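Local coordinates for nitronate monooxygenase family protein (Pseudomonas aeruginosa, PDB 4QIT) that uses FMN and molecular oxygen to oxidise alkyl nitronates, with the toxin propionate 3-nitronate as best substrate, in oxidative denitrification, at residues L274-S279 with P300-Y305; A314-A319 with F327-A332. The protein carries 1 engineered substitution. All blocks are in the same frame, centred on the assembly; numbering follows the deposited sequence.

Contact 1: L274-S279 with P300-Y305; sequences LTVTMS and PPLPDY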
ATOM      1  N   LEU A 274       3.970  10.406   1.348  1.00  9.49           N
ATOM      2  CA  LEU A 274       4.898  10.491   0.228  1.00  9.46           C
ATOM      3  C   LEU A 274       5.074  11.933  -0.204  1.00 12.46           C
ATOM      4  O   LEU A 274       4.123  12.722  -0.200  1.00 14.05           O
ATOM      5  CB  LEU A 274       4.364   9.686  -0.957  1.00 10.58           C
ATOM      6  CG  LEU A 274       4.298   8.183  -0.719  1.00 11.73           C
ATOM      7  CD1 LEU A 274       3.445   7.495  -1.787  1.00 15.11           C
ATOM      8  CD2 LEU A 274       5.708   7.630  -0.733  1.00 10.47           C
ATOM      9  N   THR A 275       6.295  12.284  -0.586  1.00 10.54           N
ATOM     10  CA  THR A 275       6.572  13.611  -1.108  1.00 11.05           C
ATOM     11  C   THR A 275       7.583  13.529  -2.246  1.00 11.42           C
ATOM     12  O   THR A 275       8.495  12.699  -2.225  1.00  9.91           O
ATOM     13  CB  THR A 275       7.114  14.553  -0.007  1.00 12.71           C
ATOM     14  OG1 THR A 275       7.400  15.840  -0.576  1.00 15.54           O
ATOM     15  CG2 THR A 275       8.397  13.989   0.648  1.00 11.02           C
ATOM     16  N   VAL A 276       7.406  14.385  -3.247  1.00 12.37           N
ATOM     17  CA  VAL A 276       8.426  14.556  -4.277  1.00 11.38           C
ATOM     18  C   VAL A 276       9.178  15.873  -4.114  1.00 10.69           C
ATOM     19  O   VAL A 276      10.174  16.099  -4.794  1.00 12.36           O
ATOM     20  CB  VAL A 276       7.850  14.516  -5.711  1.00 11.57           C
ATOM     21  CG1 VAL A 276       7.151  13.199  -5.963  1.00 15.84           C
ATOM     22  CG2 VAL A 276       6.927  15.717  -5.969  1.00 13.98           C
ATOM     23  N   THR A 277       8.712  16.735  -3.216  1.00 11.69           N
ATOM     24  CA  THR A 277       9.290  18.081  -3.106  1.00 12.86           C
ATOM     25  C   THR A 277      10.563  18.140  -2.255  1.00 13.30           C
ATOM     26  O   THR A 277      11.323  19.111  -2.325  1.00 14.69           O
ATOM     27  CB  THR A 277       8.254  19.109  -2.609  1.00 12.09           C
ATOM     28  OG1 THR A 277       7.593  18.602  -1.445  1.00 14.57           O
ATOM     29  CG2 THR A 277       7.218  19.382  -3.701  1.00 14.22           C
ATOM     30  N   MET A 278      10.799  17.107  -1.459  1.00 12.77           N
ATOM     31  CA  MET A 278      12.029  17.005  -0.679  1.00 12.34           C
ATOM     32  C   MET A 278      13.252  16.748  -1.561  1.00 14.18           C
ATOM     33  O   MET A 278      14.278  17.419  -1.431  1.00 13.26           O
ATOM     34  CB  MET A 278      11.893  15.890   0.372  1.00 14.09           C
ATOM     35  CG  MET A 278      13.096  15.731   1.306  1.00 15.31           C
ATOM     36  SD  MET A 278      13.051  16.788   2.765  1.00 14.13           S
ATOM     37  CE  MET A 278      11.658  16.066   3.639  1.00 16.05           C
ATOM     38  N   SER A 279      13.155  15.781  -2.468  1.00 11.65           N
ATOM     39  CA  SER A 279      14.345  15.326  -3.173  1.00 14.35           C
ATOM     40  C   SER A 279      14.207  15.337  -4.683  1.00 13.37           C
ATOM     41  O   SER A 279      15.201  15.204  -5.391  1.00 15.30           O
ATOM     42  CB  SER A 279      14.683  13.907  -2.739  1.00 14.84           C
ATOM     43  OG  SER A 279      13.733  13.006  -3.286  1.00 12.90           O
ATOM     44  N   PRO A 300       6.405  26.348  -9.297  1.00 21.32           N
ATOM     45  CA  PRO A 300       7.025  26.170 -10.613  1.00 20.05           C
ATOM     46  C   PRO A 300       7.378  24.705 -10.852  1.00 18.80           C
ATOM     47  O   PRO A 300       7.359  23.918  -9.904  1.00 18.23           O
ATOM     48  CB  PRO A 300       8.293  27.026 -10.518  1.00 19.90           C
ATOM     49  CG  PRO A 300       8.638  27.020  -9.061  1.00 19.87           C
ATOM     50  CD  PRO A 300       7.331  26.946  -8.317  1.00 20.82           C
ATOM     51  N   PRO A 301       7.685  24.335 -12.105  1.00 18.23           N
ATOM     52  CA  PRO A 301       8.011  22.936 -12.397  1.00 17.79           C
ATOM     53  C   PRO A 301       9.196  22.428 -11.578  1.00 15.55           C
ATOM     54  O   PRO A 301      10.174  23.147 -11.338  1.00 15.97           O
ATOM     55  CB  PRO A 301       8.370  22.964 -13.890  1.00 18.26           C
ATOM     56  CG  PRO A 301       7.606  24.126 -14.429  1.00 22.12           C
ATOM     57  CD  PRO A 301       7.631  25.155 -13.332  1.00 19.03           C
ATOM     58  N   LEU A 302       9.099  21.178 -11.143  1.00 15.91           N
ATOM     59  CA  LEU A 302      10.143  20.571 -10.329  1.00 15.78           C
ATOM     60  C   LEU A 302      11.389  20.291 -11.156  1.00 13.36           C
ATOM     61  O   LEU A 302      11.295  19.683 -12.231  1.00 15.85           O
ATOM     62  CB  LEU A 302       9.621  19.246  -9.783  1.00 17.11           C
ATOM     63  CG  LEU A 302      10.259  18.623  -8.548  1.00 22.76           C
ATOM     64  CD1 LEU A 302      10.169  19.580  -7.377  1.00 19.50           C
ATOM     65  CD2 LEU A 302       9.563  17.306  -8.221  1.00 20.07           C
ATOM     66  N   PRO A 303      12.573  20.704 -10.658  1.00 13.00           N
ATOM     67  CA  PRO A 303      13.822  20.248 -11.286  1.00 11.49           C
ATOM     68  C   PRO A 303      13.989  18.724 -11.182  1.00 11.24           C
ATOM     69  O   PRO A 303      13.200  18.048 -10.514  1.00 12.54           O
ATOM     70  CB  PRO A 303      14.913  20.965 -10.464  1.00 12.31           C
ATOM     71  CG  PRO A 303      14.208  22.153  -9.857  1.00 13.67           C
ATOM     72  CD  PRO A 303      12.810  21.681  -9.581  1.00 14.84           C
ATOM     73  N   ASP A 304      15.013  18.189 -11.834  1.00 12.82           N
ATOM     74  CA  ASP A 304      15.244  16.757 -11.846  1.00 11.41           C
ATOM     75  C   ASP A 304      15.839  16.304 -10.509  1.00 11.59           C
ATOM     76  O   ASP A 304      16.409  17.096  -9.758  1.00 11.93           O
ATOM     77  CB  ASP A 304      16.200  16.433 -12.993  1.00 14.74           C
ATOM     78  CG  ASP A 304      16.079  15.012 -13.488  1.00 15.61           C
ATOM     79  OD1 ASP A 304      15.165  14.274 -13.044  1.00 18.22           O
ATOM     80  OD2 ASP A 304      16.907  14.631 -14.348  1.00 16.20           O
ATOM     81  N   TYR A 305      15.672  15.025 -10.204  1.00 11.51           N
ATOM     82  CA  TYR A 305      16.446  14.390  -9.150  1.00 10.28           C
ATOM     83  C   TYR A 305      17.895  14.247  -9.642  1.00 10.27           C
ATOM     84  O   TYR A 305      18.119  13.893 -10.791  1.00 11.48           O
ATOM     85  CB  TYR A 305      15.839  13.015  -8.879  1.00 10.97           C
ATOM     86  CG  TYR A 305      16.563  12.191  -7.843  1.00 10.18           C
ATOM     87  CD1 TYR A 305      16.278  12.324  -6.486  1.00 11.32           C
ATOM     88  CD2 TYR A 305      17.522  11.264  -8.227  1.00 10.70           C
ATOM     89  CE1 TYR A 305      16.947  11.554  -5.532  1.00 11.36           C
ATOM     90  CE2 TYR A 305      18.202  10.500  -7.292  1.00  9.72           C
ATOM     91  CZ  TYR A 305      17.908  10.645  -5.950  1.00 11.50           C
ATOM     92  OH  TYR A 305      18.587   9.865  -5.035  1.00 13.57           O
TER
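The phenol ring of Tyr305 meets the backbone carbonyl of Ser279 at its edge: Ser279 O lies near the ring plane, 3.3 Å from Tyr305 CD1. Two other rings pack on this phenol, His79 edge-to-face and Phe140 with the planes inclined at about 70°. Ser279 OG is more distant, 4.1 Å from Tyr305 CD1, and accepts a hydrogen bond from Arg281 N just along the chain. Tyr305 CG stands anti to the backbone N (chi1 178°), which carries the ring out beside the turn 276-279.

The other half of the contact is aliphatic. CB of Leu302 is directed toward the turn, and the CD2 methyl makes the contact, 3.8 Å from Val276 CG2. The same methyl lies 3.7 Å from Val276 O, so it touches the carbonyl oxygen as well as the side chain.

Strand 273-275, an outermost strand of the small antiparallel sheet, ends here in an ST turn, Thr277 N donating to Thr275 OG1 at 3.1 Å; the turn meets the loop that leads into helix 307-320. In that loop, Asp304 forms a salt bridge with Arg80 and accepts from Gln83 N. The two segments thus meet through dispersion and one edge-on carbonyl approach, in which the weakly positive rim of the aromatic ring probably eases the placing of Ser279 O against it.

Contact 2: A314-A319 with F327-A332; sequences ALQTAA and FAAQWA. With FMN (flavin mononucleotide), chain C; NIE (nitroethane), chain D.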
ATOM      1  N   ALA A 314      20.358  22.571   1.335  1.00 11.42           N
ATOM      2  CA  ALA A 314      20.717  23.941   1.673  1.00 11.18           C
ATOM      3  C   ALA A 314      19.710  24.571   2.639  1.00 12.21           C
ATOM      4  O   ALA A 314      20.099  25.243   3.590  1.00 12.34           O
ATOM      5  CB  ALA A 314      20.845  24.783   0.415  1.00 12.58           C
ATOM      6  N   LEU A 315      18.418  24.345   2.406  1.00 10.41           N
ATOM      7  CA  LEU A 315      17.392  24.891   3.287  1.00 10.97           C
ATOM      8  C   LEU A 315      17.446  24.225   4.661  1.00 11.86           C
ATOM      9  O   LEU A 315      17.316  24.889   5.682  1.00 11.84           O
ATOM     10  CB  LEU A 315      16.007  24.755   2.639  1.00 11.32           C
ATOM     11  CG  LEU A 315      14.833  25.300   3.450  1.00 10.43           C
ATOM     12  CD1 LEU A 315      15.046  26.767   3.843  1.00 12.35           C
ATOM     13  CD2 LEU A 315      13.529  25.129   2.679  1.00 13.20           C
ATOM     14  N   GLN A 316      17.659  22.912   4.673  1.00 10.73           N
ATOM     15  CA  GLN A 316      17.818  22.172   5.915  1.00 11.34           C
ATOM     16  C   GLN A 316      18.965  22.736   6.739  1.00 14.21           C
ATOM     17  O   GLN A 316      18.865  22.848   7.964  1.00 12.51           O
ATOM     18  CB  GLN A 316      18.053  20.686   5.619  1.00 11.32           C
ATOM     19  CG  GLN A 316      16.791  19.971   5.131  1.00 12.95           C
ATOM     20  CD  GLN A 316      17.073  18.560   4.652  1.00 14.31           C
ATOM     21  OE1 GLN A 316      18.216  18.214   4.341  1.00 14.99           O
ATOM     22  NE2 GLN A 316      16.033  17.732   4.597  1.00 12.10           N
ATOM     23  N   THR A 317      20.052  23.093   6.058  1.00 11.18           N
ATOM     24  CA  THR A 317      21.243  23.617   6.723  1.00 12.64           C
ATOM     25  C   THR A 317      20.929  24.966   7.350  1.00 10.78           C
ATOM     26  O   THR A 317      21.307  25.232   8.493  1.00 13.09           O
ATOM     27  CB  THR A 317      22.419  23.726   5.738  1.00 14.05           C
ATOM     28  OG1 THR A 317      22.776  22.419   5.269  1.00 16.33           O
ATOM     29  CG2 THR A 317      23.639  24.343   6.405  1.00 19.17           C
ATOM     30  N   ALA A 318      20.213  25.806   6.616  1.00 12.69           N
ATOM     31  CA  ALA A 318      19.850  27.123   7.118  1.00 12.79           C
ATOM     32  C   ALA A 318      18.891  27.003   8.303  1.00 14.60           C
ATOM     33  O   ALA A 318      19.001  27.740   9.282  1.00 13.67           O
ATOM     34  CB  ALA A 318      19.240  27.952   6.013  1.00 13.29           C
ATOM     35  N   ALA A 319      17.946  26.068   8.219  1.00 13.12           N
ATOM     36  CA  ALA A 319      16.993  25.884   9.304  1.00 12.67           C
ATOM     37  C   ALA A 319      17.691  25.340  10.542  1.00 13.37           C
ATOM     38  O   ALA A 319      17.438  25.811  11.657  1.00 14.17           O
ATOM     39  CB  ALA A 319      15.843  24.952   8.868  1.00 13.06           C
ATOM     40  N   PHE A 327      12.210  21.029   8.485  1.00 10.83           N
ATOM     41  CA  PHE A 327      12.495  20.761   7.080  1.00  9.98           C
ATOM     42  C   PHE A 327      13.308  19.484   6.920  1.00 10.14           C
ATOM     43  O   PHE A 327      13.696  19.119   5.813  1.00 12.51           O
ATOM     44  CB  PHE A 327      13.231  21.955   6.451  1.00 12.40           C
ATOM     45  CG  PHE A 327      12.419  23.206   6.446  1.00 12.02           C
ATOM     46  CD1 PHE A 327      12.347  24.009   7.574  1.00 12.50           C
ATOM     47  CD2 PHE A 327      11.688  23.561   5.326  1.00 14.01           C
ATOM     48  CE1 PHE A 327      11.564  25.155   7.578  1.00 13.68           C
ATOM     49  CE2 PHE A 327      10.898  24.715   5.322  1.00 14.87           C
ATOM     50  CZ  PHE A 327      10.845  25.514   6.455  1.00 13.86           C
ATOM     51  N   ALA A 328      13.554  18.801   8.034  1.00 10.95           N
ATOM     52  CA  ALA A 328      14.402  17.607   8.049  1.00 10.80           C
ATOM     53  C   ALA A 328      13.861  16.450   7.214  1.00 10.33           C
ATOM     54  O   ALA A 328      12.648  16.328   6.976  1.00 11.79           O
ATOM     55  CB  ALA A 328      14.631  17.145   9.482  1.00 12.22           C
ATOM     56  N   ALA A 329      14.776  15.594   6.768  1.00 11.06           N
ATOM     57  CA  ALA A 329      14.388  14.358   6.101  1.00 12.94           C
ATOM     58  C   ALA A 329      14.290  13.269   7.162  1.00 12.03           C
ATOM     59  O   ALA A 329      15.300  12.695   7.592  1.00 14.78           O
ATOM     60  CB  ALA A 329      15.403  13.978   5.029  1.00 14.35           C
ATOM     61  N   GLN A 330      13.066  13.002   7.606  1.00  8.72           N
ATOM     62  CA  GLN A 330      12.837  12.018   8.656  1.00  8.91           C
ATOM     63  C   GLN A 330      12.067  10.861   8.055  1.00  9.76           C
ATOM     64  O   GLN A 330      10.859  10.717   8.243  1.00  9.81           O
ATOM     65  CB  GLN A 330      12.115  12.676   9.842  1.00  8.03           C
ATOM     66  CG  GLN A 330      13.021  13.727  10.522  1.00 10.08           C
ATOM     67  CD  GLN A 330      12.288  14.672  11.452  1.00 11.26           C
ATOM     68  OE1 GLN A 330      11.073  14.833  11.376  1.00 12.13           O
ATOM     69  NE2 GLN A 330      13.042  15.324  12.337  1.00 10.27           N
ATOM     70  N   TRP A 331      12.785  10.045   7.292  1.00  8.52           N
ATOM     71  CA  TRP A 331      12.153   8.949   6.572  1.00  9.71           C
ATOM     72  C   TRP A 331      11.635   7.858   7.522  1.00  9.57           C
ATOM     73  O   TRP A 331      12.251   7.546   8.538  1.00  8.99           O
ATOM     74  CB  TRP A 331      13.129   8.348   5.568  1.00 10.77           C
ATOM     75  CG  TRP A 331      13.802   9.345   4.653  1.00 12.79           C
ATOM     76  CD1 TRP A 331      15.145   9.555   4.525  1.00 22.79           C
ATOM     77  CD2 TRP A 331      13.160  10.261   3.755  1.00 12.95           C
ATOM     78  NE1 TRP A 331      15.379  10.542   3.589  1.00 20.72           N
ATOM     79  CE2 TRP A 331      14.187  10.986   3.108  1.00 19.68           C
ATOM     80  CE3 TRP A 331      11.832  10.535   3.443  1.00 16.21           C
ATOM     81  CZ2 TRP A 331      13.903  11.970   2.153  1.00 16.80           C
ATOM     82  CZ3 TRP A 331      11.559  11.522   2.498  1.00 17.89           C
ATOM     83  CH2 TRP A 331      12.591  12.218   1.864  1.00 17.98           C
ATOM     84  N   ALA A 332      10.495   7.275   7.172  1.00  9.21           N
ATOM     85  CA  ALA A 332       9.868   6.247   7.984  1.00  8.90           C
ATOM     86  C   ALA A 332       8.820   5.517   7.158  1.00  8.03           C
ATOM     87  O   ALA A 332       8.126   6.138   6.356  1.00  8.69           O
ATOM     88  CB  ALA A 332       9.229   6.865   9.231  1.00  9.40           C
TER
HETATM   89  N1  FMN C 401      17.041   2.290   0.079  1.00 26.23           N
HETATM   90  C2  FMN C 401      18.154   2.403  -0.743  1.00 22.75           C
HETATM   91  O2  FMN C 401      18.255   1.663  -1.714  1.00 31.43           O
HETATM   92  N3  FMN C 401      19.158   3.306  -0.475  1.00 21.59           N
HETATM   93  C4  FMN C 401      19.030   4.134   0.620  1.00 21.28           C
HETATM   94  O4  FMN C 401      19.893   4.964   0.893  1.00 20.96           O
HETATM   95  C4A FMN C 401      17.917   4.032   1.435  1.00 27.42           C
HETATM   96  N5  FMN C 401      17.822   4.873   2.513  1.00 27.68           N
HETATM   97  C5A FMN C 401      16.746   4.795   3.363  1.00 23.83           C
HETATM   98  C6  FMN C 401      16.701   5.658   4.449  1.00 22.71           C
HETATM   99  C7  FMN C 401      15.648   5.610   5.339  1.00 21.93           C
HETATM  100  C7M FMN C 401      15.683   6.560   6.503  1.00 23.97           C
HETATM  101  C8  FMN C 401      14.607   4.705   5.130  1.00 21.00           C
HETATM  102  C8M FMN C 401      13.445   4.657   6.080  1.00 22.62           C
HETATM  103  C9  FMN C 401      14.654   3.841   4.029  1.00 23.22           C
HETATM  104  C9A FMN C 401      15.731   3.876   3.135  1.00 24.50           C
HETATM  105  N10 FMN C 401      15.812   3.024   2.033  1.00 25.57           N
HETATM  106  C10 FMN C 401      16.909   3.111   1.179  1.00 24.26           C
HETATM  107  C1' FMN C 401      14.706   2.040   1.748  1.00 23.08           C
HETATM  108  C2' FMN C 401      14.960   0.663   2.336  1.00 23.73           C
HETATM  109  O2' FMN C 401      15.919  -0.006   1.557  1.00 23.23           O
HETATM  110  C3' FMN C 401      13.691  -0.177   2.334  1.00 20.65           C
HETATM  111  O3' FMN C 401      13.014  -0.113   1.096  1.00 19.08           O
HETATM  112  C4' FMN C 401      12.768   0.382   3.394  1.00 18.01           C
HETATM  113  O4' FMN C 401      13.533   0.827   4.499  1.00 20.42           O
HETATM  114  C5' FMN C 401      11.838  -0.724   3.860  1.00 17.85           C
HETATM  115  O5' FMN C 401      10.798  -0.059   4.509  1.00 10.56           O
HETATM  116  P   FMN C 401      10.687  -0.031   6.096  1.00  7.93           P
HETATM  117  O1P FMN C 401      11.446  -1.196   6.674  1.00 10.49           O
HETATM  118  O2P FMN C 401       9.225  -0.048   6.422  1.00  8.78           O
HETATM  119  O3P FMN C 401      11.336   1.249   6.505  1.00 10.36           O
HETATM  120  N3  NIE D 402      16.181   7.594   1.146  1.00 29.80           N
HETATM  121  C1  NIE D 402      17.202   7.450  -0.991  1.00 26.38           C
HETATM  122  C2  NIE D 402      17.384   7.880   0.447  1.00 26.71           C
HETATM  123  O4  NIE D 402      15.647   6.499   0.987  1.00 26.09           O
HETATM  124  O5  NIE D 402      15.447   8.634   1.637  1.00 33.58           O
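Leu315 lays its CD2 methyl obliquely against the ring of Phe327, 3.6 Å from Phe327 CD2. One helical turn on, Ala319 CB approaches from the same side of the ring plane, obliquely and near the opposite ortho carbon, 3.8 Å from Phe327 CD1. Phe327 is thereby seated on the helix across two turn-related residues.

Gln316 supplies the polar link. Its chain runs extended beyond CG, with CG anti to the carbonyl carbon (chi1 -73°), and this brings NE2 to Phe327 O at 3.0 Å. The N-H points almost straight at the oxygen (159°), which lies close to the amide plane of Gln316, although the donor is tilted 22° from the carbonyl plane. Gln316 CG also rests on Phe327 O, at 3.3 Å.

Helix 307-320 follows the eight parallel strands of the TIM barrel, and the loop beyond it returns from the helix surface to the flavin. Along that loop Ala329 CB sits 3.4 Å above the plane of the Trp331 indole, offset toward its rim. Nitroethane O5 lies over one face of this indole, while the flavin methyl C7M is at the indole edge, near its plane, 3.6 Å from Trp331 CD1.

Contacts 1 and 2 have centres 14 Å apart and follow one another along the chain, yet Met278 joins them directly. Its CE methyl lies 3.5 Å from Ala328 O, its SD 3.6 Å from Gln316 NE2, and its CG 3.6 Å from CH2 of Trp331. Met278 O also accepts a hydrogen bond from Thr312 OG1, on the helix that carries 314-319. The two contacts stand differently to the active site: Trp331 of contact 2 touches both nitroethane and FMN, whereas Tyr305 of contact 1 merely comes near, its side chain about 5 Å from nitroethane and about 8 Å from FMN.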